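Long-range contacts in UDP-N-acetylglucosamine 2-epimerase (PDB 3OT5), which probably catalyses the reversible interconversion of UDP-N-acetylglucosamine and UDP-N-acetylmannosamine by inverting the configuration at C2 of the sugar: residues V323-T329 and T340-T346; F34-A40 and L71-L75. All coordinates share one frame; numbering follows the deposited sequence.

Contact 1. Residues V323-T329 and T340-T346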
loop_
_atom_site.group_PDB
_atom_site.type_symbol
_atom_site.label_atom_id
_atom_site.label_comp_id
_atom_site.label_asym_id
_atom_site.label_seq_id
_atom_site.Cartn_x
_atom_site.Cartn_y
_atom_site.Cartn_z
ATOM N N VAL A 323 -8.786 -0.145 12.581
ATOM C CA VAL A 323 -8.768 1.106 11.844
ATOM C C VAL A 323 -10.137 1.799 11.778
ATOM O O VAL A 323 -11.133 1.187 11.407
ATOM C CB VAL A 323 -8.272 0.874 10.387
ATOM C CG1 VAL A 323 -8.281 2.160 9.608
ATOM C CG2 VAL A 323 -6.882 0.248 10.375
ATOM N N LEU A 324 -10.181 3.074 12.163
ATOM C CA LEU A 324 -11.403 3.881 12.068
ATOM C C LEU A 324 -11.155 4.788 10.865
ATOM O O LEU A 324 -10.248 5.626 10.879
ATOM C CB LEU A 324 -11.677 4.676 13.344
ATOM C CG LEU A 324 -11.953 3.847 14.613
ATOM C CD1 LEU A 324 -12.272 4.754 15.798
ATOM C CD2 LEU A 324 -13.093 2.869 14.387
ATOM N N VAL A 325 -11.943 4.593 9.811
ATOM C CA VAL A 325 -11.753 5.333 8.560
ATOM C C VAL A 325 -12.511 6.653 8.511
ATOM O O VAL A 325 -13.727 6.682 8.596
ATOM C CB VAL A 325 -12.097 4.445 7.360
ATOM C CG1 VAL A 325 -11.866 5.193 6.034
ATOM C CG2 VAL A 325 -11.242 3.171 7.415
ATOM N N LEU A 326 -11.755 7.739 8.363
ATOM C CA LEU A 326 -12.299 9.097 8.336
ATOM C C LEU A 326 -12.797 9.456 6.946
ATOM O O LEU A 326 -12.259 10.360 6.297
ATOM C CB LEU A 326 -11.225 10.087 8.784
ATOM C CG LEU A 326 -10.586 9.770 10.138
ATOM C CD1 LEU A 326 -9.525 10.809 10.514
ATOM C CD2 LEU A 326 -11.631 9.622 11.220
ATOM N N ARG A 327 -13.815 8.732 6.487
ATOM C CA ARG A 327 -14.379 8.949 5.156
ATOM C C ARG A 327 -15.860 8.630 5.096
ATOM O O ARG A 327 -16.369 7.823 5.871
ATOM C CB ARG A 327 -13.692 8.062 4.108
ATOM C CG ARG A 327 -12.197 8.207 3.996
ATOM C CD ARG A 327 -11.705 7.529 2.750
ATOM N NE ARG A 327 -12.292 8.164 1.578
ATOM C CZ ARG A 327 -12.135 7.737 0.329
ATOM N NH1 ARG A 327 -11.401 6.657 0.070
ATOM N NH2 ARG A 327 -12.718 8.392 -0.664
ATOM N N ASP A 328 -16.533 9.258 4.142
ATOM C CA ASP A 328 -17.962 9.048 3.917
ATOM C C ASP A 328 -18.176 7.901 2.943
ATOM O O ASP A 328 -19.227 7.265 2.930
ATOM C CB ASP A 328 -18.594 10.315 3.349
ATOM C CG ASP A 328 -18.613 11.454 4.341
ATOM O OD1 ASP A 328 -18.549 12.622 3.896
ATOM O OD2 ASP A 328 -18.689 11.186 5.561
ATOM N N THR A 329 -17.160 7.656 2.122
ATOM C CA THR A 329 -17.184 6.606 1.121
ATOM C C THR A 329 -15.856 5.870 1.172
ATOM O O THR A 329 -14.928 6.302 1.859
ATOM C CB THR A 329 -17.366 7.198 -0.285
ATOM O OG1 THR A 329 -16.326 8.151 -0.531
ATOM C CG2 THR A 329 -18.716 7.897 -0.412
ATOM N N THR A 340 -12.099 -5.554 9.922
ATOM C CA THR A 340 -10.787 -5.006 10.238
ATOM C C THR A 340 -10.816 -3.481 10.212
ATOM O O THR A 340 -9.934 -2.831 10.783
ATOM C CB THR A 340 -9.737 -5.446 9.208
ATOM O OG1 THR A 340 -10.125 -4.976 7.913
ATOM C CG2 THR A 340 -9.597 -6.962 9.188
ATOM N N LEU A 341 -11.825 -2.935 9.531
ATOM C CA LEU A 341 -12.013 -1.498 9.343
ATOM C C LEU A 341 -13.418 -1.028 9.689
ATOM O O LEU A 341 -14.381 -1.772 9.529
ATOM C CB LEU A 341 -11.864 -1.158 7.857
ATOM C CG LEU A 341 -10.608 -1.484 7.048
ATOM C CD1 LEU A 341 -10.824 -1.005 5.648
ATOM C CD2 LEU A 341 -9.379 -0.836 7.628
ATOM N N LYS A 342 -13.535 0.225 10.112
ATOM C CA LYS A 342 -14.839 0.821 10.378
ATOM C C LYS A 342 -14.942 2.172 9.685
ATOM O O LYS A 342 -14.133 3.065 9.927
ATOM C CB LYS A 342 -15.142 0.944 11.868
ATOM C CG LYS A 342 -15.447 -0.399 12.529
ATOM C CD LYS A 342 -16.109 -0.234 13.907
ATOM C CE LYS A 342 -16.467 -1.598 14.499
ATOM N NZ LYS A 342 -17.257 -1.515 15.769
ATOM N N LEU A 343 -15.906 2.292 8.774
ATOM C CA LEU A 343 -16.127 3.545 8.076
ATOM C C LEU A 343 -16.965 4.390 9.023
ATOM O O LEU A 343 -18.128 4.075 9.283
ATOM C CB LEU A 343 -16.858 3.319 6.757
ATOM C CG LEU A 343 -17.022 4.548 5.865
ATOM C CD1 LEU A 343 -15.659 5.059 5.432
ATOM C CD2 LEU A 343 -17.853 4.215 4.656
ATOM N N ILE A 344 -16.378 5.462 9.548
ATOM C CA ILE A 344 -17.089 6.306 10.506
ATOM C C ILE A 344 -17.262 7.756 10.079
ATOM O O ILE A 344 -17.822 8.553 10.821
ATOM C CB ILE A 344 -16.386 6.289 11.866
ATOM C CG1 ILE A 344 -15.038 7.005 11.790
ATOM C CG2 ILE A 344 -16.213 4.858 12.337
ATOM C CD1 ILE A 344 -14.385 7.159 13.130
ATOM N N GLY A 345 -16.787 8.123 8.899
ATOM C CA GLY A 345 -16.959 9.504 8.464
ATOM C C GLY A 345 -16.073 10.479 9.205
ATOM O O GLY A 345 -15.014 10.109 9.716
ATOM N N THR A 346 -16.506 11.728 9.271
ATOM C CA THR A 346 -15.706 12.768 9.896
ATOM C C THR A 346 -16.446 13.568 10.978
ATOM O O THR A 346 -15.926 14.563 11.479
ATOM C CB THR A 346 -15.199 13.736 8.813
ATOM O OG1 THR A 346 -16.314 14.401 8.205
ATOM C CG2 THR A 346 -14.415 12.969 7.732
HETATM O O HOH W 1 -18.626 12.595 7.651
#
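Val323 and Leu341 sit side by side on neighbouring parallel strands, 323-325 and 341-343, the two ends of a beta-alpha-beta unit whose crossover helix is 333-338. The strands lie at the edge of the six-stranded parallel sheet of a Rossmann-like domain, 341-343 outermost. Both side chains point the same way, and CD2 of Leu341 leans across to CB of Val323 at 3.4 Å, tighter than usual carbon contact. Val325 and Leu343 share this face. The end of Leu343 leans toward 323-329 and slants across Val325, though the exact position of its CD1 methyl is doubtful.

Leu324 and Lys342 occupy the other face. CD2 of Leu324 lies alongside CB of Lys342, whose extended chain then runs away from its neighbour toward Glu354 and Asp357, with which it forms weak, long ion pairs. Ile344, just past the strand, tucks its CG1 branch between its own N and carbonyl carbon (chi1 69°) and slants across Leu324, putting CD1 3.7 Å from CB of Leu324; the same methyl lies beside CD2 of Leu326. Helix 348-360 covers this side through Leu351, Glu354 and Leu358.

The backbones are joined by Lys342 N to Val323 O, by Val325 N to Lys342 O at 2.7 Å, and by Ile344 N to Val325 O. Beyond them the chain of 323-329 folds through an inverse gamma turn centred on Leu326, whose CA makes a CH...O contact with Gly345 O at 3.2 Å. Arg327 leads away from 340-346, and its guanidinium forms a salt bridge with Glu331. At the far end a water links the segments, donating to Asp328 OD2 and accepting from Thr346 N at 2.8 Å.

Contact 2. Residues F34-A40 and L71-L75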
loop_
_atom_site.group_PDB
_atom_site.type_symbol
_atom_site.label_atom_id
_atom_site.label_comp_id
_atom_site.label_asym_id
_atom_site.label_seq_id
_atom_site.Cartn_x
_atom_site.Cartn_y
_atom_site.Cartn_z
ATOM N N PHE A 34 10.102 -0.605 -10.929
ATOM C CA PHE A 34 9.421 0.300 -10.006
ATOM C C PHE A 34 9.957 1.723 -10.141
ATOM O O PHE A 34 11.154 1.947 -10.338
ATOM C CB PHE A 34 9.309 -0.220 -8.557
ATOM C CG PHE A 34 10.536 -0.896 -8.021
ATOM C CD1 PHE A 34 11.491 -0.189 -7.336
ATOM C CD2 PHE A 34 10.674 -2.271 -8.132
ATOM C CE1 PHE A 34 12.586 -0.828 -6.805
ATOM C CE2 PHE A 34 11.755 -2.917 -7.610
ATOM C CZ PHE A 34 12.722 -2.194 -6.944
ATOM N N GLY A 35 9.035 2.674 -10.080
ATOM C CA GLY A 35 9.364 4.076 -10.260
ATOM C C GLY A 35 8.996 5.056 -9.174
ATOM O O GLY A 35 9.217 6.241 -9.353
ATOM N N THR A 36 8.407 4.594 -8.073
ATOM C CA THR A 36 8.062 5.483 -6.959
ATOM C C THR A 36 8.380 4.772 -5.651
ATOM O O THR A 36 8.596 3.561 -5.642
ATOM C CB THR A 36 6.579 5.927 -6.964
ATOM O OG1 THR A 36 5.730 4.791 -6.796
ATOM C CG2 THR A 36 6.223 6.644 -8.256
ATOM N N ARG A 37 8.395 5.522 -4.553
ATOM C CA ARG A 37 8.704 4.951 -3.253
ATOM C C ARG A 37 7.632 3.918 -2.868
ATOM O O ARG A 37 7.963 2.823 -2.454
ATOM C CB ARG A 37 8.842 6.042 -2.172
ATOM C CG ARG A 37 9.569 5.551 -0.898
ATOM C CD ARG A 37 9.537 6.563 0.268
ATOM N NE ARG A 37 8.198 6.687 0.851
ATOM C CZ ARG A 37 7.882 7.466 1.892
ATOM N NH1 ARG A 37 6.630 7.495 2.338
ATOM N NH2 ARG A 37 8.804 8.217 2.493
ATOM N N PRO A 38 6.341 4.267 -3.006
ATOM C CA PRO A 38 5.309 3.278 -2.670
ATOM C C PRO A 38 5.428 1.999 -3.509
ATOM O O PRO A 38 5.224 0.911 -2.982
ATOM C CB PRO A 38 4.005 4.022 -2.970
ATOM C CG PRO A 38 4.358 5.457 -2.794
ATOM C CD PRO A 38 5.751 5.580 -3.321
ATOM N N GLU A 39 5.749 2.122 -4.802
ATOM C CA GLU A 39 5.927 0.934 -5.634
ATOM C C GLU A 39 7.103 0.131 -5.113
ATOM O O GLU A 39 7.056 -1.099 -5.069
ATOM C CB GLU A 39 6.171 1.265 -7.104
ATOM C CG GLU A 39 4.945 1.646 -7.894
ATOM C CD GLU A 39 5.236 1.825 -9.376
ATOM O OE1 GLU A 39 6.340 2.268 -9.732
ATOM O OE2 GLU A 39 4.353 1.541 -10.195
ATOM N N ALA A 40 8.153 0.843 -4.711
ATOM C CA ALA A 40 9.366 0.214 -4.189
ATOM C C ALA A 40 9.052 -0.679 -2.986
ATOM O O ALA A 40 9.533 -1.797 -2.880
ATOM C CB ALA A 40 10.376 1.276 -3.812
ATOM N N LEU A 71 14.176 6.917 -3.355
ATOM C CA LEU A 71 13.713 5.590 -2.946
ATOM C C LEU A 71 14.853 4.637 -2.573
ATOM O O LEU A 71 14.623 3.453 -2.319
ATOM C CB LEU A 71 12.829 4.951 -4.036
ATOM C CG LEU A 71 13.390 4.694 -5.441
ATOM C CD1 LEU A 71 12.413 3.855 -6.262
ATOM C CD2 LEU A 71 13.714 6.007 -6.158
ATOM N N ASP A 72 16.078 5.153 -2.523
ATOM C CA ASP A 72 17.238 4.334 -2.175
ATOM C C ASP A 72 17.219 3.919 -0.694
ATOM O O ASP A 72 17.952 3.018 -0.286
ATOM C CB ASP A 72 18.547 5.066 -2.528
ATOM C CG ASP A 72 18.759 5.210 -4.047
ATOM O OD1 ASP A 72 18.259 4.360 -4.818
ATOM O OD2 ASP A 72 19.459 6.157 -4.463
ATOM N N GLN A 73 16.391 4.577 0.109
ATOM C CA GLN A 73 16.282 4.220 1.518
ATOM C C GLN A 73 15.535 2.891 1.647
ATOM O O GLN A 73 15.897 2.045 2.467
ATOM C CB GLN A 73 15.575 5.317 2.325
ATOM C CG GLN A 73 14.156 5.623 1.861
ATOM C CD GLN A 73 13.435 6.618 2.748
ATOM O OE1 GLN A 73 12.284 6.969 2.485
ATOM N NE2 GLN A 73 14.101 7.070 3.810
ATOM N N VAL A 74 14.502 2.717 0.820
ATOM C CA VAL A 74 13.689 1.503 0.816
ATOM C C VAL A 74 14.492 0.311 0.324
ATOM O O VAL A 74 14.379 -0.786 0.864
ATOM C CB VAL A 74 12.434 1.653 -0.091
ATOM C CG1 VAL A 74 11.655 0.344 -0.158
ATOM C CG2 VAL A 74 11.539 2.784 0.397
ATOM N N LEU A 75 15.304 0.521 -0.703
ATOM C CA LEU A 75 16.113 -0.563 -1.249
ATOM C C LEU A 75 17.163 -1.030 -0.244
ATOM O O LEU A 75 17.499 -2.216 -0.197
ATOM C CB LEU A 75 16.771 -0.145 -2.564
ATOM C CG LEU A 75 15.799 0.163 -3.708
ATOM C CD1 LEU A 75 16.557 0.611 -4.942
ATOM C CD2 LEU A 75 14.943 -1.048 -4.021
#
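Leu71 sets its side chain between Phe34 and Ala40 and is the residue most covered across the contact. Its CG stands between the backbone N and the carbonyl carbon (chi1 60°), and CD1 is thereby carried inward to 4.1 Å from CB of Ala40 while also meeting the edge of the Phe34 ring. The tighter carbon contacts belong to Leu75 and Val74. Leu75, in helix 72-77, reaches the same ring, its CD2 near the ring plane and 3.7 Å from CE1 of Phe34. Val74 completes the apolar part by straddling the start of helix 37-51: CG1 rests on CB of Ala40, and CG2 touches CG of Arg37 at 3.6 Å, the two side chains crossing at about a right angle. Ile63 of strand 57-63 lies against Leu71 and Leu75, while Met43 and Val47 of helix 37-51 also touch Phe34, continuing the packing into the domain.

Toward solvent the fit is looser and polar. Gln73, an exposed residue, stretches its extended chain toward Arg37, so that OE1 comes 3.6 Å from CD and 3.7 Å from NH2 of Arg37. Its amide is tilted 33° from the guanidinium plane, and the approach is oblique. The stronger partner of Arg37 is Asp291, which takes NH2 in a salt bridge and also touches Gln73.

Within 34-40 two side-chain bonds hold the turn. Glu39 OE1 receives Gly35 N at 2.7 Å in a nearly straight bond (169°), its other oxygen being taken by Thr124 and Ser127. Thr36 OG1 weakly caps Glu39 N. A strand passing through a short glycine-containing turn into a helix N-terminus, as here from 28-34 into 37-51, is characteristic of the first beta-alpha unit of a Rossmann-like domain.

How the contacts relate
Contact 2 comes first along the chain and closes before contact 1 opens. It lies at the C-terminal end of strand 28-34 in the seven-stranded parallel sheet, whereas contact 1 joins two strands at one edge of the separate six-stranded parallel sheet. They share no strand or helix and fall on opposite sides of the chain's centre. The centres of contact 1 and contact 2 are about 28 Å apart, and their nearest atoms about 16 Å. Each sheet thus has its own contact, in keeping with the GT-B-like fold of this epimerase family, two Rossmann-like domains with the nucleotide-sugar site probably in the cleft between them. Through Asp291, contact 2 also touches the part carrying the second sheet.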